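Local atomic coordinates of cysteine synthase (Helicobacter pylori, PDB entry 6AHI), a protein that catalyses the PLP-dependent replacement of the acetate of O-acetyl-L-serine, forming L-cysteine with hydrogen sulfide, and acts as an O-acetylserine-dependent cystathionine beta-synthase. Residues L168-A177 / L282-I291; P216-I224 / T243-S251. All blocks are in the same frame, centred on the assembly; numbering follows the deposited sequence.

Interaction 1: residues L168-A177 / L282-I291; sequences LGTNLTSFVA and LPEGSQVLTI
Ser174 and Phe175 pair in parallel with Val288 and Leu289, the axes of strands 174-177 and 287-291 approaching to 4.7 Å at 24°. Leu289 is gripped through both of its backbone polar atoms: its N gives a nearly straight bond to Ser174 O (2.8 Å), and its O receives Val176 N. One step earlier, where strand pairing begins, Thr173 replaces a backbone acceptor with its side chain. Its OG1, beside the backbone N at chi1 -46°, takes the N-H of Gln287 at 2.9 Å, while Thr173 N returns a bond to Gln287 O in the carbonyl plane. Thr173 CG2 meets Leu282 CD1 tip to tip. At the far end Thr290 OG1 donates to Val176 O at 2.8 Å, reaching it from above the carbonyl plane.

The two strands are neighbours in the mixed sheet of this fold-type II PLP enzyme, with 200-206 on the other side of 174-178 and 31-36 on the other side of 287-292. Ile291 also packs on Thr184, probably a PLP-binding residue, so the strand ends lead toward the cofactor site. On one face, Leu289 lays CD2 3.8 Å from Phe175 CD1 and turns CD1 toward Leu168 CD1. The ring edge of Phe175 is met in plane by Ile291 CD1, 3.6 Å from both CE1 and CZ, and the same ring packs on Thr188 and Leu192 of helix 183-195. On the opposite face, which helix 266-281 covers, Val176 CG2 touches Val288 CG1 (3.7 Å); Glu278 of that helix bonds Ser174 OG. Gln287 bends at chi2 (-75°), bringing NE2 back to Gly285 O, to which it donates a straight bond (3.1 Å) from above the carbonyl plane, while OE1 is hydrogen-bonded to Tyr33 OH. Asn171 O lies against Gln287 CB.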
ATOM      1  N   LEU A 168       1.431  20.464 -10.575  1.00 22.11           N
ATOM      2  CA  LEU A 168       1.443  20.435 -12.039  1.00 22.16           C
ATOM      3  C   LEU A 168       1.252  21.806 -12.671  1.00 23.00           C
ATOM      4  O   LEU A 168       1.465  21.928 -13.865  1.00 25.22           O
ATOM      5  CB  LEU A 168       0.349  19.497 -12.551  1.00 22.15           C
ATOM      6  CG  LEU A 168       0.449  18.050 -12.089  1.00 20.64           C
ATOM      7  CD1 LEU A 168      -0.680  17.243 -12.711  1.00 20.02           C
ATOM      8  CD2 LEU A 168       1.824  17.465 -12.417  1.00 22.61           C
ATOM      9  N   GLY A 169       0.834  22.811 -11.901  1.00 22.45           N
ATOM     10  CA  GLY A 169       0.516  24.127 -12.457  1.00 22.96           C
ATOM     11  C   GLY A 169      -0.803  24.129 -13.239  1.00 23.75           C
ATOM     12  O   GLY A 169      -1.670  23.219 -13.083  1.00 25.60           O
ATOM     13  N   THR A 170      -0.946  25.108 -14.131  1.00 23.32           N
ATOM     14  CA  THR A 170      -2.167  25.354 -14.827  1.00 23.11           C
ATOM     15  C   THR A 170      -2.094  24.883 -16.284  1.00 22.50           C
ATOM     16  O   THR A 170      -3.056  25.037 -16.983  1.00 23.07           O
ATOM     17  CB  THR A 170      -2.559  26.835 -14.748  1.00 25.96           C
ATOM     18  OG1 THR A 170      -1.572  27.618 -15.411  1.00 24.90           O
ATOM     19  CG2 THR A 170      -2.752  27.323 -13.325  1.00 27.26           C
ATOM     20  N   ASN A 171      -0.987  24.274 -16.725  1.00 22.71           N
ATOM     21  CA  ASN A 171      -0.862  23.757 -18.114  1.00 24.31           C
ATOM     22  C   ASN A 171      -1.481  22.351 -18.184  1.00 21.27           C
ATOM     23  O   ASN A 171      -0.779  21.312 -18.338  1.00 20.72           O
ATOM     24  CB  ASN A 171       0.580  23.778 -18.635  1.00 27.82           C
ATOM     25  CG  ASN A 171       0.666  23.591 -20.140  1.00 30.94           C
ATOM     26  OD1 ASN A 171      -0.189  24.047 -20.892  1.00 36.10           O
ATOM     27  ND2 ASN A 171       1.690  22.894 -20.595  1.00 32.25           N
ATOM     28  N   LEU A 172      -2.803  22.319 -18.016  1.00 20.21           N
ATOM     29  CA  LEU A 172      -3.570  21.095 -18.162  1.00 19.91           C
ATOM     30  C   LEU A 172      -4.665  21.318 -19.204  1.00 20.34           C
ATOM     31  O   LEU A 172      -5.416  22.293 -19.145  1.00 20.22           O
ATOM     32  CB  LEU A 172      -4.169  20.691 -16.821  1.00 19.93           C
ATOM     33  CG  LEU A 172      -3.175  20.398 -15.710  1.00 20.50           C
ATOM     34  CD1 LEU A 172      -3.945  20.161 -14.421  1.00 21.65           C
ATOM     35  CD2 LEU A 172      -2.278  19.191 -16.043  1.00 20.23           C
ATOM     36  N   THR A 173      -4.773  20.367 -20.116  1.00 18.79           N
ATOM     37  CA  THR A 173      -5.660  20.431 -21.238  1.00 19.50           C
ATOM     38  C   THR A 173      -6.996  19.753 -20.878  1.00 20.71           C
ATOM     39  O   THR A 173      -8.071  20.209 -21.292  1.00 21.02           O
ATOM     40  CB  THR A 173      -5.048  19.727 -22.456  1.00 19.27           C
ATOM     41  OG1 THR A 173      -3.684  20.141 -22.612  1.00 18.73           O
ATOM     42  CG2 THR A 173      -5.838  19.987 -23.715  1.00 20.20           C
ATOM     43  N   SER A 174      -6.909  18.665 -20.115  1.00 20.71           N
ATOM     44  CA  SER A 174      -8.044  17.834 -19.830  1.00 21.49           C
ATOM     45  C   SER A 174      -7.881  17.161 -18.455  1.00 20.91           C
ATOM     46  O   SER A 174      -6.774  16.834 -18.004  1.00 19.02           O
ATOM     47  CB  SER A 174      -8.208  16.815 -20.945  1.00 23.91           C
ATOM     48  OG  SER A 174      -9.378  16.017 -20.698  1.00 28.76           O
ATOM     49  N   PHE A 175      -9.037  16.907 -17.821  1.00 20.75           N
ATOM     50  CA  PHE A 175      -9.192  16.154 -16.604  1.00 20.01           C
ATOM     51  C   PHE A 175     -10.158  14.998 -16.876  1.00 20.67           C
ATOM     52  O   PHE A 175     -11.287  15.196 -17.290  1.00 20.99           O
ATOM     53  CB  PHE A 175      -9.707  17.033 -15.471  1.00 21.19           C
ATOM     54  CG  PHE A 175     -10.023  16.312 -14.182  1.00 22.11           C
ATOM     55  CD1 PHE A 175      -9.098  15.440 -13.622  1.00 21.29           C
ATOM     56  CD2 PHE A 175     -11.243  16.489 -13.535  1.00 22.89           C
ATOM     57  CE1 PHE A 175      -9.374  14.782 -12.436  1.00 22.03           C
ATOM     58  CE2 PHE A 175     -11.512  15.824 -12.352  1.00 23.96           C
ATOM     59  CZ  PHE A 175     -10.582  14.975 -11.801  1.00 22.94           C
ATOM     60  N   VAL A 176      -9.660  13.787 -16.655  1.00 20.48           N
ATOM     61  CA  VAL A 176     -10.335  12.562 -16.939  1.00 22.97           C
ATOM     62  C   VAL A 176     -10.392  11.766 -15.641  1.00 23.42           C
ATOM     63  O   VAL A 176      -9.328  11.450 -15.102  1.00 23.60           O
ATOM     64  CB  VAL A 176      -9.560  11.765 -18.009  1.00 22.28           C
ATOM     65  CG1 VAL A 176     -10.218  10.424 -18.286  1.00 22.77           C
ATOM     66  CG2 VAL A 176      -9.378  12.579 -19.288  1.00 21.92           C
ATOM     67  N   ALA A 177     -11.600  11.409 -15.165  1.00 23.81           N
ATOM     68  CA  ALA A 177     -11.695  10.701 -13.893  1.00 24.17           C
ATOM     69  C   ALA A 177     -12.936   9.803 -13.868  1.00 25.27           C
ATOM     70  O   ALA A 177     -13.978  10.166 -14.443  1.00 24.66           O
ATOM     71  CB  ALA A 177     -11.727  11.681 -12.740  1.00 24.76           C
ATOM     72  N   LEU A 282      -6.312  14.781 -28.778  1.00 30.30           N
ATOM     73  CA  LEU A 282      -5.927  16.191 -28.553  1.00 29.21           C
ATOM     74  C   LEU A 282      -4.644  16.527 -29.308  1.00 28.31           C
ATOM     75  O   LEU A 282      -3.860  15.628 -29.619  1.00 27.64           O
ATOM     76  CB  LEU A 282      -5.747  16.408 -27.051  1.00 28.36           C
ATOM     77  CG  LEU A 282      -7.010  16.353 -26.198  1.00 29.47           C
ATOM     78  CD1 LEU A 282      -6.634  16.424 -24.727  1.00 30.18           C
ATOM     79  CD2 LEU A 282      -7.977  17.475 -26.549  1.00 30.95           C
ATOM     80  N   PRO A 283      -4.371  17.828 -29.590  1.00 28.30           N
ATOM     81  CA  PRO A 283      -3.153  18.234 -30.307  1.00 29.14           C
ATOM     82  C   PRO A 283      -1.871  17.791 -29.588  1.00 27.18           C
ATOM     83  O   PRO A 283      -1.874  17.655 -28.368  1.00 26.43           O
ATOM     84  CB  PRO A 283      -3.185  19.776 -30.273  1.00 29.47           C
ATOM     85  CG  PRO A 283      -4.657  20.119 -30.068  1.00 32.03           C
ATOM     86  CD  PRO A 283      -5.229  18.980 -29.256  1.00 29.50           C
ATOM     87  N   GLU A 284      -0.771  17.634 -30.323  1.00 26.22           N
ATOM     88  CA  GLU A 284       0.516  17.411 -29.719  1.00 26.26           C
ATOM     89  C   GLU A 284       0.745  18.498 -28.666  1.00 25.12           C
ATOM     90  O   GLU A 284       0.357  19.634 -28.877  1.00 24.05           O
ATOM     91  CB  GLU A 284       1.627  17.476 -30.780  1.00 30.32           C
ATOM     92  CG  GLU A 284       1.566  16.277 -31.711  1.00 34.24           C
ATOM     93  CD  GLU A 284       2.595  16.236 -32.824  1.00 38.78           C
ATOM     94  OE1 GLU A 284       3.280  17.257 -33.050  1.00 43.37           O
ATOM     95  OE2 GLU A 284       2.688  15.182 -33.465  1.00 42.58           O
ATOM     96  N   GLY A 285       1.401  18.131 -27.568  1.00 22.76           N
ATOM     97  CA  GLY A 285       1.683  19.041 -26.486  1.00 23.69           C
ATOM     98  C   GLY A 285       0.568  19.100 -25.443  1.00 22.74           C
ATOM     99  O   GLY A 285       0.674  19.833 -24.505  1.00 22.46           O
ATOM    100  N   SER A 286      -0.489  18.310 -25.581  1.00 21.77           N
ATOM    101  CA  SER A 286      -1.578  18.351 -24.612  1.00 21.49           C
ATOM    102  C   SER A 286      -1.214  17.592 -23.320  1.00 22.41           C
ATOM    103  O   SER A 286      -0.477  16.624 -23.349  1.00 23.08           O
ATOM    104  CB  SER A 286      -2.826  17.827 -25.230  1.00 22.11           C
ATOM    105  OG  SER A 286      -3.269  18.694 -26.269  1.00 23.49           O
ATOM    106  N   GLN A 287      -1.738  18.058 -22.175  1.00 20.66           N
ATOM    107  CA  GLN A 287      -1.417  17.496 -20.864  1.00 20.51           C
ATOM    108  C   GLN A 287      -2.726  17.011 -20.227  1.00 18.45           C
ATOM    109  O   GLN A 287      -3.633  17.790 -20.035  1.00 20.25           O
ATOM    110  CB  GLN A 287      -0.694  18.511 -19.981  1.00 21.75           C
ATOM    111  CG  GLN A 287       0.422  19.283 -20.690  1.00 22.73           C
ATOM    112  CD  GLN A 287       1.651  18.435 -20.888  1.00 25.09           C
ATOM    113  OE1 GLN A 287       2.174  17.831 -19.962  1.00 31.00           O
ATOM    114  NE2 GLN A 287       2.109  18.366 -22.130  1.00 25.47           N
ATOM    115  N   VAL A 288      -2.827  15.694 -19.993  1.00 17.05           N
ATOM    116  CA  VAL A 288      -4.081  15.083 -19.515  1.00 17.84           C
ATOM    117  C   VAL A 288      -3.885  14.603 -18.080  1.00 17.97           C
ATOM    118  O   VAL A 288      -2.951  13.842 -17.817  1.00 17.52           O
ATOM    119  CB  VAL A 288      -4.524  13.935 -20.437  1.00 18.48           C
ATOM    120  CG1 VAL A 288      -5.746  13.209 -19.906  1.00 19.67           C
ATOM    121  CG2 VAL A 288      -4.776  14.438 -21.847  1.00 19.52           C
ATOM    122  N   LEU A 289      -4.737  15.065 -17.157  1.00 17.08           N
ATOM    123  CA  LEU A 289      -4.663  14.630 -15.770  1.00 17.65           C
ATOM    124  C   LEU A 289      -5.701  13.533 -15.527  1.00 18.77           C
ATOM    125  O   LEU A 289      -6.873  13.701 -15.944  1.00 19.90           O
ATOM    126  CB  LEU A 289      -4.958  15.818 -14.868  1.00 18.79           C
ATOM    127  CG  LEU A 289      -5.220  15.527 -13.396  1.00 20.17           C
ATOM    128  CD1 LEU A 289      -3.993  14.974 -12.683  1.00 19.08           C
ATOM    129  CD2 LEU A 289      -5.711  16.790 -12.721  1.00 22.71           C
ATOM    130  N   THR A 290      -5.297  12.471 -14.825  1.00 17.98           N
ATOM    131  CA  THR A 290      -6.253  11.460 -14.323  1.00 18.93           C
ATOM    132  C   THR A 290      -5.917  11.123 -12.854  1.00 18.00           C
ATOM    133  O   THR A 290      -4.951  11.575 -12.299  1.00 16.82           O
ATOM    134  CB  THR A 290      -6.326  10.265 -15.285  1.00 19.78           C
ATOM    135  OG1 THR A 290      -7.428   9.409 -14.949  1.00 24.01           O
ATOM    136  CG2 THR A 290      -5.061   9.444 -15.267  1.00 18.67           C
ATOM    137  N   ILE A 291      -6.761  10.296 -12.240  1.00 17.98           N
ATOM    138  CA  ILE A 291      -6.619   9.864 -10.877  1.00 18.68           C
ATOM    139  C   ILE A 291      -6.701   8.341 -10.878  1.00 18.21           C
ATOM    140  O   ILE A 291      -7.635   7.785 -11.478  1.00 17.61           O
ATOM    141  CB  ILE A 291      -7.713  10.475  -9.971  1.00 21.52           C
ATOM    142  CG1 ILE A 291      -7.609  12.000  -9.920  1.00 22.97           C
ATOM    143  CG2 ILE A 291      -7.664   9.876  -8.570  1.00 21.17           C
ATOM    144  CD1 ILE A 291      -8.914  12.627  -9.590  1.00 27.58           C
TER

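Interaction 2: residues P216-I224 / T243-S251; sequences PGPHEIEGI and TISDEEGFS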
ATOM      1  N   PRO A 216     -28.530  -0.116 -18.497  1.00 67.25           N
ATOM      2  CA  PRO A 216     -27.872  -0.493 -17.249  1.00 65.21           C
ATOM      3  C   PRO A 216     -27.606  -2.009 -17.244  1.00 65.24           C
ATOM      4  O   PRO A 216     -28.361  -2.771 -17.855  1.00 68.18           O
ATOM      5  CB  PRO A 216     -28.854  -0.107 -16.122  1.00 69.19           C
ATOM      6  CG  PRO A 216     -30.067   0.513 -16.819  1.00 70.26           C
ATOM      7  CD  PRO A 216     -29.961   0.164 -18.293  1.00 69.33           C
ATOM      8  N   GLY A 217     -26.545  -2.428 -16.553  1.00 59.86           N
ATOM      9  CA  GLY A 217     -26.150  -3.821 -16.469  1.00 60.02           C
ATOM     10  C   GLY A 217     -24.884  -3.984 -15.635  1.00 58.41           C
ATOM     11  O   GLY A 217     -24.183  -3.012 -15.365  1.00 54.80           O
ATOM     12  N   PRO A 218     -24.586  -5.199 -15.137  1.00 59.60           N
ATOM     13  CA  PRO A 218     -23.419  -5.405 -14.283  1.00 56.19           C
ATOM     14  C   PRO A 218     -22.093  -5.281 -15.056  1.00 53.43           C
ATOM     15  O   PRO A 218     -22.033  -5.315 -16.282  1.00 53.62           O
ATOM     16  CB  PRO A 218     -23.642  -6.812 -13.701  1.00 59.75           C
ATOM     17  CG  PRO A 218     -24.543  -7.503 -14.702  1.00 63.25           C
ATOM     18  CD  PRO A 218     -25.395  -6.414 -15.328  1.00 63.55           C
ATOM     19  N   HIS A 219     -21.018  -5.101 -14.303  1.00 51.49           N
ATOM     20  CA  HIS A 219     -19.690  -4.856 -14.835  1.00 48.27           C
ATOM     21  C   HIS A 219     -18.689  -5.354 -13.792  1.00 46.60           C
ATOM     22  O   HIS A 219     -18.923  -5.175 -12.613  1.00 46.77           O
ATOM     23  CB  HIS A 219     -19.510  -3.359 -15.164  1.00 46.45           C
ATOM     24  CG  HIS A 219     -19.893  -2.432 -14.050  1.00 46.04           C
ATOM     25  ND1 HIS A 219     -19.037  -2.134 -13.003  1.00 44.59           N
ATOM     26  CD2 HIS A 219     -21.044  -1.756 -13.806  1.00 46.83           C
ATOM     27  CE1 HIS A 219     -19.651  -1.330 -12.155  1.00 44.83           C
ATOM     28  NE2 HIS A 219     -20.878  -1.082 -12.625  1.00 45.96           N
ATOM     29  N   GLU A 220     -17.596  -5.984 -14.233  1.00 47.86           N
ATOM     30  CA  GLU A 220     -16.557  -6.447 -13.296  1.00 47.52           C
ATOM     31  C   GLU A 220     -15.715  -5.268 -12.782  1.00 43.00           C
ATOM     32  O   GLU A 220     -15.187  -5.349 -11.672  1.00 38.28           O
ATOM     33  CB  GLU A 220     -15.628  -7.501 -13.907  1.00 55.21           C
ATOM     34  CG  GLU A 220     -14.831  -8.241 -12.826  1.00 65.17           C
ATOM     35  CD  GLU A 220     -13.888  -9.377 -13.216  1.00 70.50           C
ATOM     36  OE1 GLU A 220     -13.049  -9.192 -14.140  1.00 74.79           O
ATOM     37  OE2 GLU A 220     -13.964 -10.442 -12.553  1.00 72.07           O
ATOM     38  N   ILE A 221     -15.553  -4.191 -13.565  1.00 38.90           N
ATOM     39  CA  ILE A 221     -14.792  -3.021 -13.034  1.00 37.78           C
ATOM     40  C   ILE A 221     -15.457  -2.599 -11.720  1.00 38.45           C
ATOM     41  O   ILE A 221     -16.671  -2.492 -11.668  1.00 38.61           O
ATOM     42  CB  ILE A 221     -14.717  -1.851 -14.036  1.00 37.31           C
ATOM     43  CG1 ILE A 221     -13.867  -2.221 -15.255  1.00 37.99           C
ATOM     44  CG2 ILE A 221     -14.180  -0.583 -13.365  1.00 38.09           C
ATOM     45  CD1 ILE A 221     -14.074  -1.339 -16.473  1.00 39.40           C
ATOM     46  N   GLU A 222     -14.637  -2.346 -10.695  1.00 38.73           N
ATOM     47  CA  GLU A 222     -15.104  -2.046  -9.356  1.00 41.03           C
ATOM     48  C   GLU A 222     -14.802  -0.600  -8.959  1.00 37.82           C
ATOM     49  O   GLU A 222     -13.657  -0.136  -9.053  1.00 37.48           O
ATOM     50  CB  GLU A 222     -14.398  -2.966  -8.363  1.00 46.28           C
ATOM     51  CG  GLU A 222     -14.681  -4.437  -8.597  1.00 56.17           C
ATOM     52  CD  GLU A 222     -14.881  -5.287  -7.360  1.00 56.32           C
ATOM     53  OE1 GLU A 222     -15.134  -4.724  -6.276  1.00 62.26           O
ATOM     54  OE2 GLU A 222     -14.780  -6.515  -7.491  1.00 69.13           O
ATOM     55  N   GLY A 223     -15.827   0.089  -8.451  1.00 36.53           N
ATOM     56  CA  GLY A 223     -15.676   1.399  -7.850  1.00 35.04           C
ATOM     57  C   GLY A 223     -16.326   2.501  -8.667  1.00 35.36           C
ATOM     58  O   GLY A 223     -16.682   3.520  -8.119  1.00 37.92           O
ATOM     59  N   ILE A 224     -16.493   2.282  -9.976  1.00 35.32           N
ATOM     60  CA  ILE A 224     -17.088   3.272 -10.850  1.00 35.69           C
ATOM     61  C   ILE A 224     -18.307   2.639 -11.521  1.00 36.90           C
ATOM     62  O   ILE A 224     -18.422   1.440 -11.587  1.00 37.50           O
ATOM     63  CB  ILE A 224     -16.085   3.828 -11.894  1.00 34.56           C
ATOM     64  CG1 ILE A 224     -15.533   2.722 -12.796  1.00 36.67           C
ATOM     65  CG2 ILE A 224     -14.966   4.609 -11.223  1.00 33.39           C
ATOM     66  CD1 ILE A 224     -14.820   3.227 -14.020  1.00 38.50           C
ATOM     67  N   THR A 243     -17.069   5.417 -21.966  1.00 31.42           N
ATOM     68  CA  THR A 243     -17.538   4.104 -21.523  1.00 31.75           C
ATOM     69  C   THR A 243     -16.460   3.076 -21.841  1.00 31.79           C
ATOM     70  O   THR A 243     -16.108   2.904 -22.997  1.00 33.56           O
ATOM     71  CB  THR A 243     -18.841   3.664 -22.210  1.00 33.75           C
ATOM     72  OG1 THR A 243     -19.824   4.678 -22.054  1.00 33.29           O
ATOM     73  CG2 THR A 243     -19.389   2.366 -21.662  1.00 34.77           C
ATOM     74  N   ILE A 244     -15.946   2.413 -20.803  1.00 31.90           N
ATOM     75  CA  ILE A 244     -14.845   1.448 -20.920  1.00 31.80           C
ATOM     76  C   ILE A 244     -15.386   0.048 -20.648  1.00 32.47           C
ATOM     77  O   ILE A 244     -15.998  -0.208 -19.626  1.00 31.69           O
ATOM     78  CB  ILE A 244     -13.719   1.821 -19.944  1.00 31.31           C
ATOM     79  CG1 ILE A 244     -13.239   3.255 -20.169  1.00 29.02           C
ATOM     80  CG2 ILE A 244     -12.583   0.824 -20.022  1.00 32.96           C
ATOM     81  CD1 ILE A 244     -12.725   3.529 -21.554  1.00 29.33           C
ATOM     82  N   SER A 245     -15.146  -0.857 -21.591  1.00 34.71           N
ATOM     83  CA  SER A 245     -15.495  -2.270 -21.397  1.00 36.22           C
ATOM     84  C   SER A 245     -14.623  -2.872 -20.292  1.00 36.18           C
ATOM     85  O   SER A 245     -13.519  -2.394 -20.023  1.00 32.34           O
ATOM     86  CB  SER A 245     -15.344  -3.018 -22.675  1.00 37.99           C
ATOM     87  OG  SER A 245     -13.986  -3.097 -23.062  1.00 36.50           O
ATOM     88  N   ASP A 246     -15.136  -3.920 -19.648  1.00 38.92           N
ATOM     89  CA  ASP A 246     -14.387  -4.656 -18.675  1.00 40.60           C
ATOM     90  C   ASP A 246     -13.119  -5.203 -19.325  1.00 40.99           C
ATOM     91  O   ASP A 246     -12.067  -5.156 -18.708  1.00 39.53           O
ATOM     92  CB  ASP A 246     -15.207  -5.805 -18.077  1.00 43.57           C
ATOM     93  CG  ASP A 246     -16.261  -5.339 -17.090  1.00 46.04           C
ATOM     94  OD1 ASP A 246     -16.077  -4.238 -16.528  1.00 42.40           O
ATOM     95  OD2 ASP A 246     -17.261  -6.082 -16.888  1.00 46.75           O
ATOM     96  N   GLU A 247     -13.226  -5.735 -20.548  1.00 41.99           N
ATOM     97  CA  GLU A 247     -12.056  -6.297 -21.222  1.00 46.32           C
ATOM     98  C   GLU A 247     -10.941  -5.240 -21.321  1.00 41.44           C
ATOM     99  O   GLU A 247      -9.792  -5.509 -21.041  1.00 38.59           O
ATOM    100  CB  GLU A 247     -12.395  -6.820 -22.619  1.00 53.07           C
ATOM    101  CG  GLU A 247     -11.452  -7.920 -23.078  1.00 61.75           C
ATOM    102  CD  GLU A 247     -11.642  -9.303 -22.457  1.00 74.00           C
ATOM    103  OE1 GLU A 247     -12.548  -9.505 -21.601  1.00 86.11           O
ATOM    104  OE2 GLU A 247     -10.886 -10.211 -22.850  1.00 88.21           O
ATOM    105  N   GLU A 248     -11.295  -4.033 -21.745  1.00 40.42           N
ATOM    106  CA  GLU A 248     -10.301  -2.981 -21.960  1.00 38.39           C
ATOM    107  C   GLU A 248      -9.752  -2.470 -20.613  1.00 34.43           C
ATOM    108  O   GLU A 248      -8.558  -2.248 -20.476  1.00 31.44           O
ATOM    109  CB  GLU A 248     -10.897  -1.862 -22.806  1.00 42.14           C
ATOM    110  CG  GLU A 248      -9.844  -1.076 -23.558  1.00 45.52           C
ATOM    111  CD  GLU A 248     -10.373  -0.076 -24.574  1.00 52.17           C
ATOM    112  OE1 GLU A 248     -11.469   0.486 -24.339  1.00 58.84           O
ATOM    113  OE2 GLU A 248      -9.673   0.164 -25.590  1.00 58.87           O
ATOM    114  N   GLY A 249     -10.626  -2.279 -19.630  1.00 31.90           N
ATOM    115  CA  GLY A 249     -10.241  -1.765 -18.322  1.00 30.28           C
ATOM    116  C   GLY A 249      -9.309  -2.720 -17.582  1.00 30.17           C
ATOM    117  O   GLY A 249      -8.312  -2.307 -17.019  1.00 27.95           O
ATOM    118  N   PHE A 250      -9.619  -4.016 -17.604  1.00 29.34           N
ATOM    119  CA  PHE A 250      -8.781  -5.001 -16.959  1.00 30.52           C
ATOM    120  C   PHE A 250      -7.462  -5.160 -17.741  1.00 30.93           C
ATOM    121  O   PHE A 250      -6.416  -5.370 -17.145  1.00 29.51           O
ATOM    122  CB  PHE A 250      -9.541  -6.320 -16.734  1.00 32.53           C
ATOM    123  CG  PHE A 250     -10.366  -6.326 -15.471  1.00 32.80           C
ATOM    124  CD1 PHE A 250      -9.783  -6.623 -14.243  1.00 32.20           C
ATOM    125  CD2 PHE A 250     -11.704  -5.948 -15.485  1.00 33.96           C
ATOM    126  CE1 PHE A 250     -10.524  -6.591 -13.065  1.00 33.51           C
ATOM    127  CE2 PHE A 250     -12.451  -5.936 -14.311  1.00 34.01           C
ATOM    128  CZ  PHE A 250     -11.868  -6.267 -13.102  1.00 33.91           C
ATOM    129  N   SER A 251      -7.509  -5.052 -19.072  1.00 30.81           N
ATOM    130  CA  SER A 251      -6.320  -5.157 -19.887  1.00 30.23           C
ATOM    131  C   SER A 251      -5.320  -4.070 -19.480  1.00 27.60           C
ATOM    132  O   SER A 251      -4.141  -4.333 -19.327  1.00 27.50           O
ATOM    133  CB  SER A 251      -6.637  -5.080 -21.364  1.00 31.83           C
ATOM    134  OG  SER A 251      -5.436  -5.006 -22.114  1.00 32.05           O
TER
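Ile244, closing strand 240-244, meets Ile221 at its CG2, where Ile221 CD1 sits at a loose 4.4 Å. Ser245 follows as the N-cap of helix 246-260: its OG accepts Glu248 N, while its carbonyl O lies 3.7 Å from the same Ile221 CD1.

Asp246, in the first turn of the helix, carries the polar part of the contact. Its carboxylate spans two successive amides of the loop, OD2 taking Glu220 N at 2.7 Å and OD1 taking Ile221 N at 3.0 Å. Both N-H groups come from above the carboxylate plane, by 41° and 54° respectively, and both bonds are fairly straight. With one oxygen on each amide, the group is held against rotation about chi2. OD1 is also pressed by the aliphatic part of Ile221, with CG1 3.3 Å away. The main chain of Asp246 is engaged too, its N bonding Glu207.

Gly249, one turn on, brings its bare CA to within 4.3 Å of Ile221 CD1, so the isoleucine tip lies close against the helix backbone. At Phe250, Glu220 lies across one face of the ring. Extended beyond CG, with that atom anti to the backbone N (chi1 -164°), the glutamate crosses the phenylalanine at about a right angle and sets OE1 3.3 Å above the ring plane, displaced toward the rim. The packing comes from its CB and CG, which rest near CE2 and CZ, while Ile221 N lies at the edge.

His219 steadies the loop from within, ND1 donating to Ile221 O at 2.7 Å. The core of the arrangement is an aspartate in the first turn of a helix bonding two successive main-chain N-H groups of a loop, whose Ile221 lies near Ser267, a residue that probably binds PLP.

Following the chain from the N terminus, residues 168-177 lead from helix 160-168 into strand 174-178. Past helix 183-195 and strand 200-206 comes the 216-224 loop, which meets the strand-to-helix junction at 243-251 in interaction 2, closing a short loop. Helix 266-281 then leads to 282-291, whose return to 168-177 closes the much longer loop of interaction 1, so the second contact lies wholly within the first. Both reach the same mixed sheet: interaction 1 joins two inner strands, interaction 2 joins the 216-224 loop to the end of edge strand 240-244 and the helix after it. Their centres are 23 Å apart, and helix 266-281 packs against residues of both.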